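Local coordinates for protein cortical-lytic enzyme (Bacillus cereus, PDB 4S3J) that acts as an N-acetylglucosaminidase on spore cortex peptidoglycan during germination, probably cleaving only partially degraded material that carries muramic acid delta-lactam residues, at residues I3-V8 with A45-T50; N54-P59 with G92-V97; T246-L251 with V276-I281; I168-I173 with M212-F217; G291-I296 with W329-K334. One frame throughout, in Å; residues are numbered along the deposited sequence.

The five contacts divide between two LysM domains and a family 18 glycoside hydrolase barrel. Interactions 1 and 2 each close one LysM domain; their centres lie 11 Å apart and they touch directly, Gln4 OE1 meeting Tyr56 N at 2.9 Å and Thr7 N meeting Gln58 OE1 at 3.1 Å. Interactions 3 and 4, with centres 10 Å apart, join neighbouring barrel strands, and Ser248 OG links them through Asp214 OD2 at 2.6 Å and His216 ND1 at 2.7 Å. Thr250 of interaction 3 comes within about 4 Å of the Glu220 side chain, the probable proton donor. Interaction 5 belongs to the same barrel, its centre 31 Å from that of interaction 3.

Interaction 1 (I3-V8 with A45-T50); sequences IQIVTV and ALIVNT
Strands 3-7 and 45-49 run antiparallel, their short axes at 140°, with Gln4-Val48 and Val6-Leu46 as hydrogen-bonded pairs, each joined by two nearly straight N-H...O=C bonds. Side chains alternate between two largely apolar faces. On one, Val6 CG2 leans obliquely on Val48 CB at 4.1 Å, and helix 14-21 covers it through Leu17 and Tyr21; beyond the strand end Val8 CG2 crosses Leu46 CD1 at 3.6 Å. On the other, Ile5 CG1 reaches Ile47 CG2 at 4.2 Å, and helices 387-400 and 415-424 pack against it. Gln4 carries the main polar contact. Its CG takes the crowded position between backbone N and carbonyl carbon (chi1 76°), and the extended chain crosses Thr50 at about a right angle. Gln4 NE2 donates straight to Ile5 O at 3.1 Å, fixing the amide plane, so that Gln4 OE1 can receive Tyr56 N and meet Thr50 OG1 at 2.8 Å, although Ala2 O competes for that proton. Two antiparallel strands, enclosing helices 14-21 and 25-31 in sequence, form the beta-alpha-alpha-beta LysM fold.

Interaction 2 (N54-P59 with G92-V97); sequences NYYVQP and GQQLYV. With EDO (1,2-ethanediol), chain D.
Main-chain hydrogen bonds set the frame: Tyr55 and Leu95 form an antiparallel hydrogen-bonded pair, the bond from Leu95 N to Tyr55 O (2.8 Å) being the straighter of the two. Val57 N donates to Gln93 O and Gly92 N to Val57 O, so the pairing runs on past the strand ends, where Gly92 has a positive phi (95°). Side-chain hydrogen bonds tie together the face bearing Asn54, Tyr56 and Gln94. Gln94 NE2 donates to Asn54 OD1 at 2.8 Å, in the carbonyl plane and on a lone pair, although the two amides stand 82° apart. Asn54 ND2 donates to Tyr56 OH at 3.0 Å and also meets Thr50 O. Van der Waals contact completes that face, Tyr56 CE1 lying 3.7 Å from Gln94 CB, while Gly92 O sits at the ring edge. Across the sheet, Val97 CG2 presses on Tyr55 CB at 3.6 Å and Leu95 CD1 on Val57 CG2 at 3.8 Å. An ethanediol, probably from the crystallisation liquor, sits with its C1 at 3.5 Å from Val97 CB. Two short antiparallel strands with helices 63-70 and 74-80 between them in sequence make the beta-alpha-alpha-beta LysM fold, here the second of the pair.

Interaction 3 (T246-L251 with V276-I281); sequences TLSTTL and VDFVVI
Asp277 OD2 is the best-held polar atom across this contact, gripped twice: Leu247 N donates to its anti lone pair at 2.9 Å, and Lys238 NZ adds a salt bridge. Asp277 also donates, from its backbone N to Leu247 O at 2.8 Å, so side chain and backbone together clamp the start of the parallel strand pair. Further along, Val280 N to Thr249 O and Leu251 N to Val280 O are short, nearly straight bonds, whereas Thr249 N to Phe278 O is weak. Phe278 CG occupies the crowded position between backbone N and carbonyl carbon (chi1 66°), which lays its ring beneath Ser248: CB sits over one face, 3.5 Å from the centroid, a CH-pi contact. On the other side of the sheet, Leu251 CD1 meets Val279 CG1 at 3.7 Å. Thr250 OG1 bonds to His216 NE2, and its side chain lies about 4 Å from that of Glu220. The fifth strand of the TIM barrel, paired here with the sixth, thus places the Thr250 hydroxyl next to the probable proton donor, where with His216 it may influence the polarity around it.

Interaction 4 (I168-I173 with M212-F217); sequences IPMLVI and MRDIHF
The imidazole of His216 is approached obliquely by the methyl of Met170, whose CE lies 3.5 Å from His216 ND1; Val172 CG1 comes to the same ring at a slant and farther off. Both ring nitrogens are bonded to hydroxyls of strand 246-251, which fixes the rotation of the ring. The Phe217 ring has Ile173 CD1 obliquely against it, 3.8 Å from CE1, and meets Phe233 edge-to-face. Met170 reaches His216 because its chain bends at the end (chi3 59°); on the way its CG passes Asp214 OD2 at 3.5 Å, and Asp214 in turn uses its two carboxylate oxygens on Ser248 and Thr246. These are the third and fourth parallel strands of the family 18 TIM barrel, and strand 214-218 leads directly to Glu220, the probable proton donor, as the fourth strand does throughout the family. Met170 and His216 face the interior of the barrel beside Tyr110; His216, buried and bonded to Thr250, is probably a second-shell group, about 8 Å from the Glu220 side chain. Outward, Leu171 CB rests on Met212 SD at 3.7 Å and Ile173 CD1 on Ile215 CG2 at 4.0 Å, with Ile203 of helix 193-210 packed against Leu171, Ile173 and Ile215. Three short bonds join the backbones, the straightest from Ile173 N to His216 O at 2.8 Å. Pro169 O, by contrast, is buried without a hydrogen-bond partner, facing Met212 CA instead.

Interaction 5 (G291-I296 with W329-K334); sequences GPPMAI and WKLPFK
In the family 18 TIM barrel, the loop after the sixth strand folds here over the end of the seventh, strand 318-330, where the chain leaves for the short strands inserted before the eighth. The tight part of the contact is built on the buried indole of Trp329. Its CG lies anti to the carbonyl carbon (chi1 -71°), presenting one broad face to residues 292-294. Pro293 CA stands almost on the normal of the six-membered ring, 3.5 Å from its centroid, in a clear CH-pi contact, while Pro293 CB rests at 3.5 Å from Trp329 CE3. Ile296 CD1 closes on the rim from near the ring plane, 4.1 Å from Trp329 CH2. The polar tip is held less firmly: Trp329 NE1 to Gly291 O is short at 2.8 Å but bent to 120°, a weak bond; NE1 also makes a weak one to Trp288 O. Toward solvent the packing loosens. There Pro292 is exposed and Phe333 partly so, its ring carried across by CG anti to the backbone N (chi1 173°). Pro292 N lies over the centre of that ring and Pro292 CB 4.0 Å from the Phe333 centroid, a CH-pi contact more open than the one on the indole. Leu331, partly exposed, makes a single touch, its CD2 methyl meeting Pro293 CG at 3.7 Å.

Interaction 1 (I3-V8 with A45-T50)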
# COMPACT_ATOMS: atom_id res chain seq x y z
N ILE A 3 -19.72 -4.65 8.92
CA ILE A 3 -19.09 -5.14 7.69
C ILE A 3 -18.18 -6.34 7.88
O ILE A 3 -17.40 -6.41 8.83
CB ILE A 3 -18.27 -4.00 7.02
CG1 ILE A 3 -19.20 -2.99 6.34
CG2 ILE A 3 -17.23 -4.53 6.04
CD1 ILE A 3 -19.91 -3.50 5.12
N GLN A 4 -18.24 -7.25 6.92
CA GLN A 4 -17.30 -8.35 6.84
C GLN A 4 -16.95 -8.62 5.38
O GLN A 4 -17.65 -8.15 4.46
CB GLN A 4 -17.84 -9.60 7.51
CG GLN A 4 -18.90 -10.34 6.73
CD GLN A 4 -19.12 -11.70 7.32
OE1 GLN A 4 -19.96 -11.87 8.23
NE2 GLN A 4 -18.35 -12.67 6.87
N ILE A 5 -15.90 -9.39 5.19
CA ILE A 5 -15.52 -9.89 3.88
C ILE A 5 -16.26 -11.22 3.61
O ILE A 5 -16.38 -12.08 4.50
CB ILE A 5 -14.01 -10.12 3.81
CG1 ILE A 5 -13.27 -8.80 4.00
CG2 ILE A 5 -13.62 -10.75 2.48
CD1 ILE A 5 -11.79 -8.96 4.31
N VAL A 6 -16.82 -11.36 2.41
CA VAL A 6 -17.47 -12.60 1.96
C VAL A 6 -16.88 -13.00 0.60
O VAL A 6 -16.75 -12.15 -0.29
CB VAL A 6 -19.00 -12.43 1.83
CG1 VAL A 6 -19.64 -13.70 1.28
CG2 VAL A 6 -19.60 -12.10 3.17
N THR A 7 -16.54 -14.27 0.44
CA THR A 7 -16.06 -14.78 -0.84
C THR A 7 -17.23 -15.31 -1.66
O THR A 7 -18.03 -16.11 -1.16
CB THR A 7 -15.00 -15.89 -0.65
OG1 THR A 7 -13.86 -15.36 0.03
CG2 THR A 7 -14.51 -16.46 -1.96
N VAL A 8 -17.33 -14.85 -2.90
CA VAL A 8 -18.40 -15.25 -3.81
C VAL A 8 -18.31 -16.75 -4.13
O VAL A 8 -17.23 -17.30 -4.35
CB VAL A 8 -18.33 -14.41 -5.11
CG1 VAL A 8 -19.29 -14.92 -6.18
CG2 VAL A 8 -18.62 -12.93 -4.80
N ALA A 45 -13.73 -11.38 -3.75
CA ALA A 45 -13.94 -10.98 -2.36
C ALA A 45 -14.72 -9.68 -2.28
O ALA A 45 -14.27 -8.65 -2.80
CB ALA A 45 -12.59 -10.79 -1.66
N LEU A 46 -15.86 -9.73 -1.60
CA LEU A 46 -16.73 -8.58 -1.45
C LEU A 46 -16.77 -8.18 0.01
O LEU A 46 -16.54 -9.02 0.91
CB LEU A 46 -18.17 -8.87 -1.90
CG LEU A 46 -18.33 -9.30 -3.36
CD1 LEU A 46 -19.78 -9.69 -3.60
CD2 LEU A 46 -17.87 -8.24 -4.33
N ILE A 47 -17.07 -6.91 0.27
CA ILE A 47 -17.45 -6.52 1.62
C ILE A 47 -18.99 -6.40 1.65
O ILE A 47 -19.64 -5.88 0.71
CB ILE A 47 -16.71 -5.24 2.06
CG1 ILE A 47 -16.88 -4.08 1.08
CG2 ILE A 47 -15.22 -5.55 2.21
CD1 ILE A 47 -16.28 -2.76 1.62
N VAL A 48 -19.57 -6.96 2.72
CA VAL A 48 -21.02 -7.06 2.91
C VAL A 48 -21.40 -6.74 4.35
O VAL A 48 -20.70 -7.11 5.28
CB VAL A 48 -21.54 -8.48 2.58
CG1 VAL A 48 -23.05 -8.62 2.86
CG2 VAL A 48 -21.24 -8.83 1.13
N ASN A 49 -22.52 -6.04 4.53
CA ASN A 49 -23.14 -5.85 5.85
C ASN A 49 -23.85 -7.09 6.31
O ASN A 49 -24.88 -7.46 5.73
CB ASN A 49 -24.12 -4.68 5.79
CG ASN A 49 -24.57 -4.23 7.16
OD1 ASN A 49 -24.81 -5.05 8.03
ND2 ASN A 49 -24.71 -2.93 7.34
N THR A 50 -23.32 -7.73 7.35
CA THR A 50 -23.92 -8.95 7.91
C THR A 50 -24.42 -8.70 9.33
O THR A 50 -24.50 -9.64 10.12
CB THR A 50 -22.90 -10.11 7.92
OG1 THR A 50 -21.72 -9.70 8.63
CG2 THR A 50 -22.50 -10.46 6.48

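Interaction 2 (N54-P59 with G92-V97)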
# COMPACT_ATOMS: atom_id res chain seq x y z
N ASN A 54 -21.96 -9.50 14.43
CA ASN A 54 -22.36 -10.75 13.80
C ASN A 54 -21.44 -11.10 12.64
O ASN A 54 -21.22 -10.28 11.75
CB ASN A 54 -23.78 -10.60 13.31
CG ASN A 54 -24.43 -11.92 13.02
OD1 ASN A 54 -24.53 -12.80 13.89
ND2 ASN A 54 -24.90 -12.08 11.80
N TYR A 55 -20.93 -12.33 12.62
CA TYR A 55 -19.94 -12.71 11.64
C TYR A 55 -20.15 -14.13 11.15
O TYR A 55 -20.41 -15.02 11.95
CB TYR A 55 -18.54 -12.56 12.25
CG TYR A 55 -17.43 -12.90 11.30
CD1 TYR A 55 -16.98 -11.96 10.37
CD2 TYR A 55 -16.80 -14.15 11.33
CE1 TYR A 55 -15.97 -12.25 9.51
CE2 TYR A 55 -15.78 -14.45 10.45
CZ TYR A 55 -15.36 -13.48 9.54
OH TYR A 55 -14.34 -13.73 8.65
N TYR A 56 -20.04 -14.33 9.83
CA TYR A 56 -20.15 -15.67 9.25
C TYR A 56 -18.79 -16.12 8.75
O TYR A 56 -18.15 -15.47 7.92
CB TYR A 56 -21.21 -15.69 8.14
CG TYR A 56 -22.57 -15.36 8.70
CD1 TYR A 56 -23.32 -16.31 9.38
CD2 TYR A 56 -23.08 -14.08 8.61
CE1 TYR A 56 -24.54 -15.99 9.93
CE2 TYR A 56 -24.30 -13.75 9.15
CZ TYR A 56 -25.03 -14.71 9.82
OH TYR A 56 -26.25 -14.40 10.36
N VAL A 57 -18.35 -17.25 9.29
CA VAL A 57 -17.00 -17.75 9.07
C VAL A 57 -16.69 -17.98 7.59
O VAL A 57 -17.51 -18.50 6.82
CB VAL A 57 -16.78 -19.05 9.91
CG1 VAL A 57 -15.51 -19.78 9.49
CG2 VAL A 57 -16.76 -18.73 11.41
N GLN A 58 -15.51 -17.54 7.20
CA GLN A 58 -15.02 -17.65 5.83
C GLN A 58 -13.94 -18.73 5.69
O GLN A 58 -13.31 -19.10 6.67
CB GLN A 58 -14.46 -16.30 5.37
CG GLN A 58 -15.49 -15.19 5.36
CD GLN A 58 -16.61 -15.49 4.42
OE1 GLN A 58 -16.40 -15.66 3.21
NE2 GLN A 58 -17.84 -15.60 4.96
N PRO A 59 -13.69 -19.18 4.45
CA PRO A 59 -12.62 -20.17 4.26
C PRO A 59 -11.28 -19.72 4.82
O PRO A 59 -10.81 -18.59 4.57
CB PRO A 59 -12.56 -20.32 2.74
CG PRO A 59 -13.93 -19.91 2.25
CD PRO A 59 -14.44 -18.88 3.22
N GLY A 92 -19.54 -20.62 7.12
CA GLY A 92 -20.93 -20.30 7.37
C GLY A 92 -21.31 -20.27 8.84
O GLY A 92 -22.37 -19.79 9.20
N GLN A 93 -20.43 -20.79 9.68
CA GLN A 93 -20.65 -20.77 11.13
C GLN A 93 -20.86 -19.34 11.60
O GLN A 93 -20.09 -18.44 11.25
CB GLN A 93 -19.44 -21.39 11.85
CG GLN A 93 -19.59 -21.53 13.34
CD GLN A 93 -18.40 -22.22 13.97
OE1 GLN A 93 -17.58 -22.82 13.28
NE2 GLN A 93 -18.31 -22.14 15.29
N GLN A 94 -21.89 -19.13 12.40
CA GLN A 94 -22.21 -17.81 12.92
C GLN A 94 -21.52 -17.55 14.24
O GLN A 94 -21.65 -18.34 15.18
CB GLN A 94 -23.73 -17.67 13.09
CG GLN A 94 -24.16 -16.37 13.72
CD GLN A 94 -25.66 -16.31 13.96
OE1 GLN A 94 -26.30 -17.34 14.14
NE2 GLN A 94 -26.19 -15.10 14.05
N LEU A 95 -20.86 -16.39 14.35
CA LEU A 95 -20.23 -15.96 15.60
C LEU A 95 -20.73 -14.59 16.06
O LEU A 95 -21.02 -13.70 15.24
CB LEU A 95 -18.71 -15.88 15.44
CG LEU A 95 -18.00 -17.17 15.03
CD1 LEU A 95 -16.52 -16.87 14.77
CD2 LEU A 95 -18.14 -18.25 16.08
N TYR A 96 -20.76 -14.41 17.38
CA TYR A 96 -21.00 -13.11 17.97
C TYR A 96 -19.63 -12.44 18.16
O TYR A 96 -18.71 -13.05 18.73
CB TYR A 96 -21.75 -13.21 19.31
CG TYR A 96 -22.01 -11.85 19.91
CD1 TYR A 96 -21.08 -11.24 20.72
CD2 TYR A 96 -23.17 -11.14 19.62
CE1 TYR A 96 -21.29 -9.98 21.25
CE2 TYR A 96 -23.39 -9.88 20.13
CZ TYR A 96 -22.43 -9.30 20.94
OH TYR A 96 -22.61 -8.03 21.47
N VAL A 97 -19.50 -11.20 17.69
CA VAL A 97 -18.22 -10.48 17.76
C VAL A 97 -18.40 -9.20 18.59
O VAL A 97 -19.11 -8.28 18.17
CB VAL A 97 -17.69 -10.11 16.35
CG1 VAL A 97 -16.32 -9.43 16.44
CG2 VAL A 97 -17.56 -11.33 15.49
C1 EDO D . -18.24 -8.27 13.45
O1 EDO D . -18.47 -7.13 14.28
C2 EDO D . -18.84 -7.96 12.10
O2 EDO D . -20.20 -7.57 12.34

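Interaction 3 (T246-L251 with V276-I281)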
# COMPACT_ATOMS: atom_id res chain seq x y z
N THR A 246 8.67 17.61 9.25
CA THR A 246 9.26 16.30 9.48
C THR A 246 10.07 15.83 8.27
O THR A 246 9.94 16.38 7.17
CB THR A 246 8.19 15.24 9.78
OG1 THR A 246 7.24 15.21 8.72
CG2 THR A 246 7.51 15.57 11.08
N LEU A 247 10.86 14.79 8.48
CA LEU A 247 11.73 14.22 7.47
C LEU A 247 11.46 12.73 7.30
O LEU A 247 11.32 12.01 8.28
CB LEU A 247 13.19 14.45 7.87
CG LEU A 247 14.30 13.78 7.07
CD1 LEU A 247 14.31 14.32 5.62
CD2 LEU A 247 15.67 14.03 7.75
N SER A 248 11.39 12.26 6.05
CA SER A 248 11.20 10.84 5.80
C SER A 248 12.02 10.38 4.61
O SER A 248 12.50 11.21 3.82
CB SER A 248 9.71 10.53 5.58
OG SER A 248 9.18 11.24 4.47
N THR A 249 12.21 9.07 4.51
CA THR A 249 12.96 8.46 3.42
C THR A 249 12.34 7.16 2.92
O THR A 249 11.61 6.47 3.67
CB THR A 249 14.39 8.13 3.83
OG1 THR A 249 14.34 7.28 4.98
CG2 THR A 249 15.20 9.41 4.12
N THR A 250 12.68 6.81 1.68
CA THR A 250 12.38 5.51 1.11
C THR A 250 13.53 4.53 1.34
O THR A 250 14.70 4.86 1.12
CB THR A 250 12.10 5.62 -0.41
OG1 THR A 250 10.89 6.36 -0.62
CG2 THR A 250 11.98 4.24 -1.05
N LEU A 251 13.19 3.32 1.77
CA LEU A 251 14.16 2.24 1.96
C LEU A 251 13.80 1.02 1.12
O LEU A 251 12.65 0.58 1.08
CB LEU A 251 14.23 1.83 3.44
CG LEU A 251 14.82 2.81 4.45
CD1 LEU A 251 14.62 2.24 5.87
CD2 LEU A 251 16.29 3.08 4.17
N VAL A 276 15.52 10.14 10.91
CA VAL A 276 14.26 10.55 10.30
C VAL A 276 13.02 10.34 11.20
O VAL A 276 13.07 9.63 12.21
CB VAL A 276 14.03 9.81 8.96
CG1 VAL A 276 15.24 9.95 8.04
CG2 VAL A 276 13.70 8.34 9.21
N ASP A 277 11.91 10.97 10.83
CA ASP A 277 10.65 10.79 11.54
C ASP A 277 9.96 9.49 11.15
O ASP A 277 9.37 8.82 12.00
CB ASP A 277 9.74 11.99 11.28
CG ASP A 277 10.26 13.25 11.95
OD1 ASP A 277 10.05 13.39 13.17
OD2 ASP A 277 10.91 14.08 11.27
N PHE A 278 10.01 9.14 9.87
CA PHE A 278 9.54 7.83 9.44
C PHE A 278 10.19 7.40 8.14
O PHE A 278 10.79 8.22 7.43
CB PHE A 278 8.02 7.81 9.32
CG PHE A 278 7.44 8.69 8.23
CD1 PHE A 278 7.30 8.21 6.93
CD2 PHE A 278 6.97 9.95 8.52
CE1 PHE A 278 6.73 9.01 5.93
CE2 PHE A 278 6.39 10.74 7.55
CZ PHE A 278 6.27 10.27 6.25
N VAL A 279 10.12 6.10 7.88
CA VAL A 279 10.60 5.50 6.64
C VAL A 279 9.45 4.80 5.94
O VAL A 279 8.51 4.32 6.58
CB VAL A 279 11.73 4.47 6.86
CG1 VAL A 279 12.97 5.14 7.48
CG2 VAL A 279 11.27 3.31 7.73
N VAL A 280 9.54 4.77 4.61
CA VAL A 280 8.66 3.98 3.76
C VAL A 280 9.48 2.84 3.17
O VAL A 280 10.40 3.07 2.38
CB VAL A 280 8.02 4.83 2.64
CG1 VAL A 280 7.24 3.95 1.68
CG2 VAL A 280 7.10 5.88 3.22
N ILE A 281 9.18 1.61 3.58
CA ILE A 281 9.92 0.44 3.11
C ILE A 281 9.16 -0.18 1.96
O ILE A 281 7.97 -0.46 2.08
CB ILE A 281 10.15 -0.60 4.22
CG1 ILE A 281 10.74 0.07 5.47
CG2 ILE A 281 11.05 -1.73 3.71
CD1 ILE A 281 11.10 -0.88 6.60

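Interaction 4 (I168-I173 with M212-F217)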
# COMPACT_ATOMS: atom_id res chain seq x y z
N ILE A 168 -1.43 15.98 4.88
CA ILE A 168 -0.12 16.63 4.71
C ILE A 168 0.43 16.29 3.34
O ILE A 168 0.70 15.13 3.09
CB ILE A 168 0.93 16.17 5.74
CG1 ILE A 168 0.43 16.33 7.18
CG2 ILE A 168 2.28 16.85 5.47
CD1 ILE A 168 0.18 17.70 7.59
N PRO A 169 0.64 17.29 2.45
CA PRO A 169 1.34 16.91 1.22
C PRO A 169 2.84 16.74 1.46
O PRO A 169 3.42 17.57 2.14
CB PRO A 169 1.04 18.07 0.26
CG PRO A 169 0.81 19.23 1.15
CD PRO A 169 0.22 18.70 2.44
N MET A 170 3.42 15.65 0.98
CA MET A 170 4.88 15.44 1.09
C MET A 170 5.61 16.09 -0.07
O MET A 170 5.11 16.14 -1.20
CB MET A 170 5.18 13.93 1.13
CG MET A 170 4.69 13.23 2.39
SD MET A 170 4.45 11.44 2.23
CE MET A 170 6.06 10.88 1.73
N LEU A 171 6.79 16.63 0.23
CA LEU A 171 7.71 17.08 -0.80
C LEU A 171 8.59 15.89 -1.15
O LEU A 171 9.54 15.57 -0.43
CB LEU A 171 8.54 18.27 -0.29
CG LEU A 171 9.69 18.75 -1.19
CD1 LEU A 171 9.25 18.95 -2.62
CD2 LEU A 171 10.28 20.04 -0.67
N VAL A 172 8.23 15.20 -2.23
CA VAL A 172 8.94 14.01 -2.63
C VAL A 172 10.08 14.35 -3.58
O VAL A 172 9.85 14.83 -4.68
CB VAL A 172 8.00 12.99 -3.33
CG1 VAL A 172 8.75 11.74 -3.72
CG2 VAL A 172 6.80 12.64 -2.43
N ILE A 173 11.30 14.09 -3.14
CA ILE A 173 12.49 14.43 -3.91
C ILE A 173 13.23 13.17 -4.34
O ILE A 173 13.60 12.34 -3.50
CB ILE A 173 13.43 15.34 -3.07
CG1 ILE A 173 12.71 16.63 -2.70
CG2 ILE A 173 14.70 15.69 -3.85
CD1 ILE A 173 13.28 17.33 -1.50
N MET A 212 4.12 21.83 2.29
CA MET A 212 4.57 20.46 2.37
C MET A 212 5.38 20.23 3.64
O MET A 212 6.58 20.45 3.68
CB MET A 212 5.38 20.10 1.13
CG MET A 212 4.53 19.92 -0.11
SD MET A 212 5.56 20.02 -1.60
CE MET A 212 4.38 19.58 -2.87
N ARG A 213 4.69 19.81 4.70
CA ARG A 213 5.33 19.76 6.02
C ARG A 213 6.16 18.50 6.26
O ARG A 213 6.82 18.40 7.29
CB ARG A 213 4.27 19.94 7.12
CG ARG A 213 3.66 21.34 7.15
CD ARG A 213 2.67 21.51 8.29
NE ARG A 213 1.35 20.97 7.99
CZ ARG A 213 0.41 20.75 8.90
NH1 ARG A 213 0.65 20.99 10.19
NH2 ARG A 213 -0.76 20.26 8.55
N ASP A 214 6.15 17.55 5.34
CA ASP A 214 7.09 16.43 5.39
C ASP A 214 7.96 16.44 4.14
O ASP A 214 7.44 16.49 3.03
CB ASP A 214 6.38 15.08 5.50
CG ASP A 214 7.36 13.90 5.54
OD1 ASP A 214 7.98 13.67 6.61
OD2 ASP A 214 7.52 13.20 4.53
N ILE A 215 9.27 16.41 4.34
CA ILE A 215 10.24 16.33 3.27
C ILE A 215 10.69 14.89 3.13
O ILE A 215 11.20 14.30 4.09
CB ILE A 215 11.47 17.24 3.53
CG1 ILE A 215 11.08 18.73 3.50
CG2 ILE A 215 12.50 17.08 2.41
CD1 ILE A 215 10.23 19.21 4.59
N HIS A 216 10.46 14.32 1.95
CA HIS A 216 10.70 12.91 1.71
C HIS A 216 11.74 12.65 0.63
O HIS A 216 11.53 13.02 -0.52
CB HIS A 216 9.41 12.22 1.29
CG HIS A 216 9.56 10.74 1.14
ND1 HIS A 216 9.34 9.87 2.18
CD2 HIS A 216 9.96 9.98 0.09
CE1 HIS A 216 9.58 8.63 1.78
NE2 HIS A 216 9.96 8.68 0.51
N PHE A 217 12.84 11.99 0.98
CA PHE A 217 13.85 11.61 0.01
C PHE A 217 13.69 10.18 -0.46
O PHE A 217 13.69 9.21 0.34
CB PHE A 217 15.25 11.82 0.59
CG PHE A 217 15.55 13.24 0.87
CD1 PHE A 217 15.92 14.09 -0.16
CD2 PHE A 217 15.46 13.75 2.15
CE1 PHE A 217 16.18 15.41 0.08
CE2 PHE A 217 15.73 15.08 2.40
CZ PHE A 217 16.09 15.92 1.36

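Interaction 5 (G291-I296 with W329-K334)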
# COMPACT_ATOMS: atom_id res chain seq x y z
N GLY A 291 9.72 -10.13 -14.21
CA GLY A 291 10.00 -11.47 -13.74
C GLY A 291 8.86 -12.44 -14.01
O GLY A 291 7.90 -12.11 -14.69
N PRO A 292 8.99 -13.68 -13.51
CA PRO A 292 7.93 -14.67 -13.72
C PRO A 292 6.74 -14.44 -12.78
O PRO A 292 6.87 -13.75 -11.78
CB PRO A 292 8.63 -16.00 -13.41
CG PRO A 292 9.69 -15.62 -12.43
CD PRO A 292 10.16 -14.25 -12.84
N PRO A 293 5.59 -15.02 -13.11
CA PRO A 293 4.40 -14.77 -12.29
C PRO A 293 4.49 -15.36 -10.89
O PRO A 293 4.91 -16.51 -10.69
CB PRO A 293 3.28 -15.44 -13.09
CG PRO A 293 3.98 -16.45 -13.97
CD PRO A 293 5.31 -15.86 -14.28
N MET A 294 4.09 -14.53 -9.92
CA MET A 294 4.01 -14.92 -8.51
C MET A 294 3.43 -13.73 -7.73
O MET A 294 3.31 -12.63 -8.27
CB MET A 294 5.39 -15.31 -7.95
CG MET A 294 6.34 -14.17 -7.93
SD MET A 294 7.99 -14.66 -7.34
CE MET A 294 8.48 -15.81 -8.63
N ALA A 295 3.07 -13.97 -6.47
CA ALA A 295 2.51 -12.90 -5.64
C ALA A 295 3.45 -11.68 -5.60
O ALA A 295 4.66 -11.84 -5.44
CB ALA A 295 2.25 -13.38 -4.26
N ILE A 296 2.88 -10.49 -5.68
CA ILE A 296 3.67 -9.25 -5.69
C ILE A 296 4.27 -8.96 -4.31
O ILE A 296 5.42 -8.52 -4.21
CB ILE A 296 2.82 -8.03 -6.18
CG1 ILE A 296 2.55 -8.08 -7.69
CG2 ILE A 296 3.53 -6.71 -5.93
CD1 ILE A 296 1.67 -9.14 -8.14
N TRP A 329 0.60 -11.71 -16.54
CA TRP A 329 1.72 -12.28 -17.28
C TRP A 329 1.25 -13.23 -18.38
O TRP A 329 0.41 -14.07 -18.13
CB TRP A 329 2.63 -13.08 -16.36
CG TRP A 329 3.47 -12.35 -15.36
CD1 TRP A 329 4.75 -11.93 -15.54
CD2 TRP A 329 3.13 -12.03 -13.99
NE1 TRP A 329 5.22 -11.34 -14.39
CE2 TRP A 329 4.26 -11.40 -13.42
CE3 TRP A 329 1.99 -12.22 -13.20
CZ2 TRP A 329 4.28 -10.94 -12.11
CZ3 TRP A 329 2.02 -11.76 -11.88
CH2 TRP A 329 3.16 -11.14 -11.35
N LYS A 330 1.83 -13.14 -19.57
CA LYS A 330 1.64 -14.17 -20.59
C LYS A 330 2.64 -15.29 -20.36
O LYS A 330 3.78 -15.04 -19.98
CB LYS A 330 1.81 -13.58 -21.99
CG LYS A 330 0.69 -12.64 -22.38
CD LYS A 330 0.96 -12.04 -23.74
CE LYS A 330 -0.09 -11.04 -24.12
NZ LYS A 330 0.26 -10.41 -25.42
N LEU A 331 2.19 -16.53 -20.59
CA LEU A 331 2.99 -17.74 -20.37
C LEU A 331 3.33 -18.38 -21.70
O LEU A 331 2.59 -18.23 -22.67
CB LEU A 331 2.23 -18.73 -19.47
CG LEU A 331 1.88 -18.26 -18.06
CD1 LEU A 331 1.06 -19.32 -17.30
CD2 LEU A 331 3.12 -17.94 -17.27
N PRO A 332 4.47 -19.10 -21.77
CA PRO A 332 5.41 -19.33 -20.67
C PRO A 332 6.31 -18.11 -20.44
O PRO A 332 6.56 -17.35 -21.39
CB PRO A 332 6.23 -20.53 -21.16
CG PRO A 332 6.24 -20.37 -22.66
CD PRO A 332 4.87 -19.82 -23.00
N PHE A 333 6.80 -17.95 -19.22
CA PHE A 333 7.74 -16.88 -18.95
C PHE A 333 9.07 -17.21 -19.60
O PHE A 333 9.59 -18.32 -19.47
CB PHE A 333 7.95 -16.66 -17.46
CG PHE A 333 9.04 -15.68 -17.17
CD1 PHE A 333 8.83 -14.32 -17.36
CD2 PHE A 333 10.28 -16.10 -16.74
CE1 PHE A 333 9.83 -13.41 -17.11
CE2 PHE A 333 11.28 -15.19 -16.49
CZ PHE A 333 11.06 -13.84 -16.68
N LYS A 334 9.62 -16.22 -20.29
CA LYS A 334 10.90 -16.33 -20.98
C LYS A 334 11.60 -14.98 -21.00
O LYS A 334 10.93 -13.96 -21.05
CB LYS A 334 10.68 -16.84 -22.41
CG LYS A 334 11.11 -18.26 -22.61
CD LYS A 334 12.59 -18.32 -22.98
CE LYS A 334 13.23 -19.63 -22.52
NZ LYS A 334 13.62 -19.57 -21.08